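Long-range contacts in shikimate kinase (Aquifex aeolicus, PDB 2PT5), which probably phosphorylates the 3-hydroxyl group of shikimate with ATP, a step on the pathway to chorismate and the aromatic amino acids: residues Y4-M9 with N88-R93; T95-D100 with I142-E147. One frame throughout, in Å; residues are numbered along the deposited sequence.

Contact 1. Residues Y4-M9 with N88-R93; sequences YLIGFM and NFMKSR
Tyr4, on strand 2-6, lays one face of its ring against the side chain of Met90, a selenomethionine near the end of helix 84-91. The leading interaction is a CH-pi contact: Met90 CG stands 3.6 Å from the centroid of the Tyr4 ring, 15° off its normal, shifted toward the CG-CD2 side. The selenium continues past that side of the ring as an oblique Met-aromatic contact and comes 3.6 Å from Tyr4 CB. With chi1 of Met90 at -77°, its CG is anti to the carbonyl carbon, which sends it from the helix over the ring.

Apolar packing extends the contact along the strand, where Ile6 CG2 reaches Met90 SE at 4.1 Å. At the outer end of the ring Arg93 CB lies at the edge, near its plane, 3.2 Å from Tyr4 OH.

No hydrogen bond joins the two segments. The phenol hydroxyl is instead hydrogen-bonded to Ser67 OG, beyond helix 52-66, whose Leu63 touches both Tyr4 and Met90. Within 88-93, Ser92 OG donates to Phe89 O (2.6 Å), and Arg93 N bonds Met90 O at 3.0 Å, both within the segment that carries Met90 and Arg93. An alanine in place of Tyr4 would probably open a gap under Met90 CG and leave Ser67 OG without its phenol partner.

Across this contact the helix therefore meets strand 2-6 through apolar and CH-pi packing alone, while the hydroxyl of the ring is satisfied by Ser67.

Contact 2. Residues T95-D100 with I142-E147; sequences TTVFID and IKVKGE
Asp100 OD1 is gripped by two cations: Lys143 NZ, 2.7 Å away in a salt bridge, and Arg134 of helix 127-137. The lysine meets the oxygen on its anti side, 18° out of the carboxylate plane. Its chain runs extended beside Phe98, with CG 4.0 Å from Phe98 CD2, and bends only at the last torsion (chi4 -61°), which turns NZ to the carboxylate. Two positive partners would be expected to favour the ionised aspartate.

Strands 95-100 and 142-145 are parallel neighbours, and their backbone ladder alternates from one strand to the other. Phe98 N to Ile142 O is its shortest bond at 2.6 Å, and the N-H points almost straight at the oxygen (171°). Past the strand end Gly146 N bonds Asp100 O, the donor standing above the carbonyl plane. Gly146 CA lies 3.5 Å from Ile99 CG2, and a CB there would clash with that methyl.

On the sheet face of Val97 and Ile99, Val144 CG2 packs 4.1 Å from Ile99 CG1. Helix 150-162 covers Ile142 and Val144 on this face, whereas Phe98 meets Tyr137 of helix 127-137 on the other. Strand 142-145 forms one margin of the sheet, and strand 2-6 flanks 95-100 on its other side.

How the contacts relate
Contacts 1 and 2 follow one another along the chain, their centres 10 Å apart, and meet through the sheet: strand 95-100 succeeds helix 84-91 and lies between strands 2-6 and 142-145. Probable backbone hydrogen bonds join them, Tyr4 O to Val97 N at 2.6 Å and Tyr4 N to Thr95 O at 2.7 Å, and Met90 CB packs 3.5 Å from Thr96 CG2. Both approach the predicted ATP site. Strand 2-6 leads into the P-loop, with the side chain of Ile6 about 5 Å from that of Lys13, while the Ile99 side chain lies about 4 Å from that of Ser11. The Phe98 side chain is about 8 Å from that of Arg133, predicted to bind substrate.

Contact 1. Residues Y4-M9 with N88-R93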
# COMPACT_ATOMS: atom_id res chain seq x y z
N TYR A 4 -4.06 7.63 2.34
CA TYR A 4 -3.09 6.66 1.83
C TYR A 4 -3.21 5.31 2.51
O TYR A 4 -3.27 5.23 3.74
CB TYR A 4 -1.67 7.20 2.01
CG TYR A 4 -1.43 8.53 1.34
CD1 TYR A 4 -1.64 9.72 2.04
CD2 TYR A 4 -1.01 8.61 0.01
CE1 TYR A 4 -1.42 10.97 1.43
CE2 TYR A 4 -0.80 9.84 -0.61
CZ TYR A 4 -1.00 11.02 0.10
OH TYR A 4 -0.79 12.24 -0.51
N LEU A 5 -3.24 4.25 1.71
CA LEU A 5 -3.33 2.90 2.26
C LEU A 5 -1.96 2.24 2.13
O LEU A 5 -1.38 2.22 1.05
CB LEU A 5 -4.38 2.08 1.52
CG LEU A 5 -5.81 2.63 1.48
CD1 LEU A 5 -6.72 1.60 0.83
CD2 LEU A 5 -6.29 2.97 2.89
N ILE A 6 -1.45 1.70 3.23
CA ILE A 6 -0.14 1.06 3.20
C ILE A 6 -0.22 -0.31 3.85
O ILE A 6 -1.12 -0.59 4.64
CB ILE A 6 0.92 1.93 3.92
CG1 ILE A 6 0.69 1.93 5.43
CG2 ILE A 6 0.84 3.36 3.41
CD1 ILE A 6 1.63 2.85 6.21
N GLY A 7 0.73 -1.17 3.50
CA GLY A 7 0.76 -2.51 4.06
C GLY A 7 1.28 -3.49 3.03
O GLY A 7 1.67 -3.08 1.92
N PHE A 8 1.29 -4.77 3.36
CA PHE A 8 1.78 -5.77 2.43
C PHE A 8 0.83 -5.97 1.25
O PHE A 8 -0.37 -5.68 1.33
CB PHE A 8 2.04 -7.11 3.15
CG PHE A 8 3.07 -7.01 4.25
CD1 PHE A 8 2.68 -6.87 5.58
CD2 PHE A 8 4.43 -7.00 3.94
CE1 PHE A 8 3.63 -6.72 6.60
CE2 PHE A 8 5.39 -6.85 4.95
CZ PHE A 8 4.99 -6.72 6.29
N MSE A 9 1.39 -6.46 0.15
CA MSE A 9 0.67 -6.70 -1.09
C MSE A 9 -0.64 -7.47 -0.93
O MSE A 9 -1.62 -7.20 -1.62
CB MSE A 9 1.59 -7.45 -2.06
CG MSE A 9 0.89 -8.13 -3.22
SE MSE A 9 1.54 -9.95 -3.44
CE MSE A 9 0.07 -10.90 -2.61
N ASN A 88 6.63 9.91 5.15
CA ASN A 88 6.58 11.24 5.75
C ASN A 88 5.94 12.21 4.77
O ASN A 88 5.24 13.14 5.18
CB ASN A 88 7.98 11.71 6.15
CG ASN A 88 8.43 11.10 7.46
OD1 ASN A 88 7.70 11.16 8.46
ND2 ASN A 88 9.62 10.53 7.47
N PHE A 89 6.18 12.01 3.48
CA PHE A 89 5.56 12.85 2.47
C PHE A 89 4.04 12.66 2.59
O PHE A 89 3.28 13.62 2.63
CB PHE A 89 6.01 12.44 1.07
CG PHE A 89 5.27 13.14 -0.04
CD1 PHE A 89 5.73 14.35 -0.55
CD2 PHE A 89 4.11 12.59 -0.57
CE1 PHE A 89 5.04 15.01 -1.58
CE2 PHE A 89 3.41 13.24 -1.60
CZ PHE A 89 3.87 14.45 -2.10
N MSE A 90 3.61 11.40 2.66
CA MSE A 90 2.19 11.09 2.76
C MSE A 90 1.49 11.78 3.92
O MSE A 90 0.40 12.31 3.77
CB MSE A 90 1.98 9.58 2.85
CG MSE A 90 2.14 8.86 1.51
SE MSE A 90 1.95 6.95 1.71
CE MSE A 90 3.72 6.37 1.12
N LYS A 91 2.13 11.78 5.09
CA LYS A 91 1.57 12.41 6.27
C LYS A 91 1.41 13.92 6.11
O LYS A 91 0.52 14.53 6.70
CB LYS A 91 2.44 12.11 7.50
CG LYS A 91 2.51 10.63 7.85
CD LYS A 91 3.23 10.40 9.16
CE LYS A 91 3.16 8.94 9.58
NZ LYS A 91 3.74 8.74 10.93
N SER A 92 2.27 14.53 5.29
CA SER A 92 2.19 15.97 5.08
C SER A 92 1.10 16.33 4.07
O SER A 92 0.86 17.51 3.81
CB SER A 92 3.52 16.52 4.57
OG SER A 92 3.83 16.04 3.27
N ARG A 93 0.44 15.32 3.52
CA ARG A 93 -0.61 15.54 2.54
C ARG A 93 -1.96 15.01 3.04
O ARG A 93 -3.01 15.52 2.66
CB ARG A 93 -0.24 14.88 1.21
CG ARG A 93 1.01 15.46 0.57
CD ARG A 93 0.81 16.94 0.26
NE ARG A 93 2.07 17.70 0.26
CZ ARG A 93 2.75 18.03 -0.83
NH1 ARG A 93 3.88 18.71 -0.71
NH2 ARG A 93 2.31 17.69 -2.03

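Contact 2. Residues T95-D100 with I142-E147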
# COMPACT_ATOMS: atom_id res chain seq x y z
N THR A 95 -4.04 11.50 5.53
CA THR A 95 -4.08 10.44 6.52
C THR A 95 -3.56 9.13 5.94
O THR A 95 -3.99 8.70 4.86
CB THR A 95 -5.53 10.22 7.02
OG1 THR A 95 -6.03 11.46 7.54
CG2 THR A 95 -5.58 9.16 8.12
N THR A 96 -2.62 8.51 6.65
CA THR A 96 -2.03 7.26 6.23
C THR A 96 -2.72 6.16 7.03
O THR A 96 -2.93 6.30 8.23
CB THR A 96 -0.50 7.24 6.47
OG1 THR A 96 -0.21 7.64 7.82
CG2 THR A 96 0.19 8.19 5.51
N VAL A 97 -3.11 5.10 6.34
CA VAL A 97 -3.83 3.99 6.95
C VAL A 97 -3.12 2.66 6.72
O VAL A 97 -2.94 2.24 5.57
CB VAL A 97 -5.27 3.86 6.39
CG1 VAL A 97 -6.02 2.80 7.16
CG2 VAL A 97 -5.99 5.20 6.48
N PHE A 98 -2.75 2.01 7.81
CA PHE A 98 -2.06 0.73 7.72
C PHE A 98 -3.06 -0.41 7.90
O PHE A 98 -3.68 -0.55 8.96
CB PHE A 98 -0.94 0.65 8.78
CG PHE A 98 -0.29 -0.72 8.91
CD1 PHE A 98 -0.15 -1.56 7.81
CD2 PHE A 98 0.21 -1.14 10.15
CE1 PHE A 98 0.48 -2.80 7.94
CE2 PHE A 98 0.85 -2.38 10.29
CZ PHE A 98 0.98 -3.21 9.18
N ILE A 99 -3.24 -1.19 6.85
CA ILE A 99 -4.13 -2.34 6.90
C ILE A 99 -3.21 -3.49 7.29
O ILE A 99 -2.49 -4.05 6.46
CB ILE A 99 -4.78 -2.58 5.54
CG1 ILE A 99 -5.60 -1.35 5.15
CG2 ILE A 99 -5.65 -3.82 5.60
CD1 ILE A 99 -6.13 -1.37 3.72
N ASP A 100 -3.25 -3.82 8.57
CA ASP A 100 -2.40 -4.83 9.19
C ASP A 100 -2.89 -6.28 9.17
O ASP A 100 -3.99 -6.57 9.60
CB ASP A 100 -2.16 -4.42 10.64
CG ASP A 100 -1.06 -5.21 11.31
OD1 ASP A 100 -1.11 -5.33 12.55
OD2 ASP A 100 -0.14 -5.68 10.61
N ILE A 142 -3.37 5.79 11.12
CA ILE A 142 -4.41 4.84 11.51
C ILE A 142 -4.02 3.41 11.16
O ILE A 142 -3.48 3.14 10.09
CB ILE A 142 -5.75 5.17 10.81
CG1 ILE A 142 -6.10 6.65 11.02
CG2 ILE A 142 -6.86 4.29 11.35
CD1 ILE A 142 -7.31 7.11 10.22
N LYS A 143 -4.32 2.49 12.08
CA LYS A 143 -4.02 1.08 11.88
C LYS A 143 -5.28 0.26 12.09
O LYS A 143 -5.92 0.37 13.12
CB LYS A 143 -2.94 0.63 12.88
CG LYS A 143 -2.67 -0.87 12.88
CD LYS A 143 -1.71 -1.26 14.01
CE LYS A 143 -1.37 -2.75 13.98
NZ LYS A 143 -2.56 -3.63 14.15
N VAL A 144 -5.65 -0.55 11.11
CA VAL A 144 -6.85 -1.38 11.20
C VAL A 144 -6.54 -2.84 10.91
O VAL A 144 -5.58 -3.15 10.21
CB VAL A 144 -7.94 -0.88 10.21
CG1 VAL A 144 -8.30 0.56 10.51
CG2 VAL A 144 -7.44 -1.01 8.79
N LYS A 145 -7.37 -3.73 11.45
CA LYS A 145 -7.22 -5.18 11.27
C LYS A 145 -7.62 -5.56 9.85
O LYS A 145 -8.79 -5.46 9.48
CB LYS A 145 -8.14 -5.90 12.27
CG LYS A 145 -7.64 -7.25 12.74
CD LYS A 145 -6.88 -7.11 14.06
CE LYS A 145 -6.62 -8.48 14.68
NZ LYS A 145 -7.88 -9.22 14.94
N GLY A 146 -6.65 -6.00 9.05
CA GLY A 146 -6.94 -6.36 7.67
C GLY A 146 -7.19 -7.84 7.42
O GLY A 146 -7.24 -8.28 6.27
N GLU A 147 -7.33 -8.60 8.49
CA GLU A 147 -7.59 -10.02 8.37
C GLU A 147 -9.07 -10.21 8.03
O GLU A 147 -9.45 -11.20 7.42
CB GLU A 147 -7.25 -10.75 9.69
CG GLU A 147 -7.73 -12.19 9.75
CD GLU A 147 -6.92 -13.06 10.70
OE1 GLU A 147 -6.41 -12.53 11.71
OE2 GLU A 147 -6.81 -14.27 10.44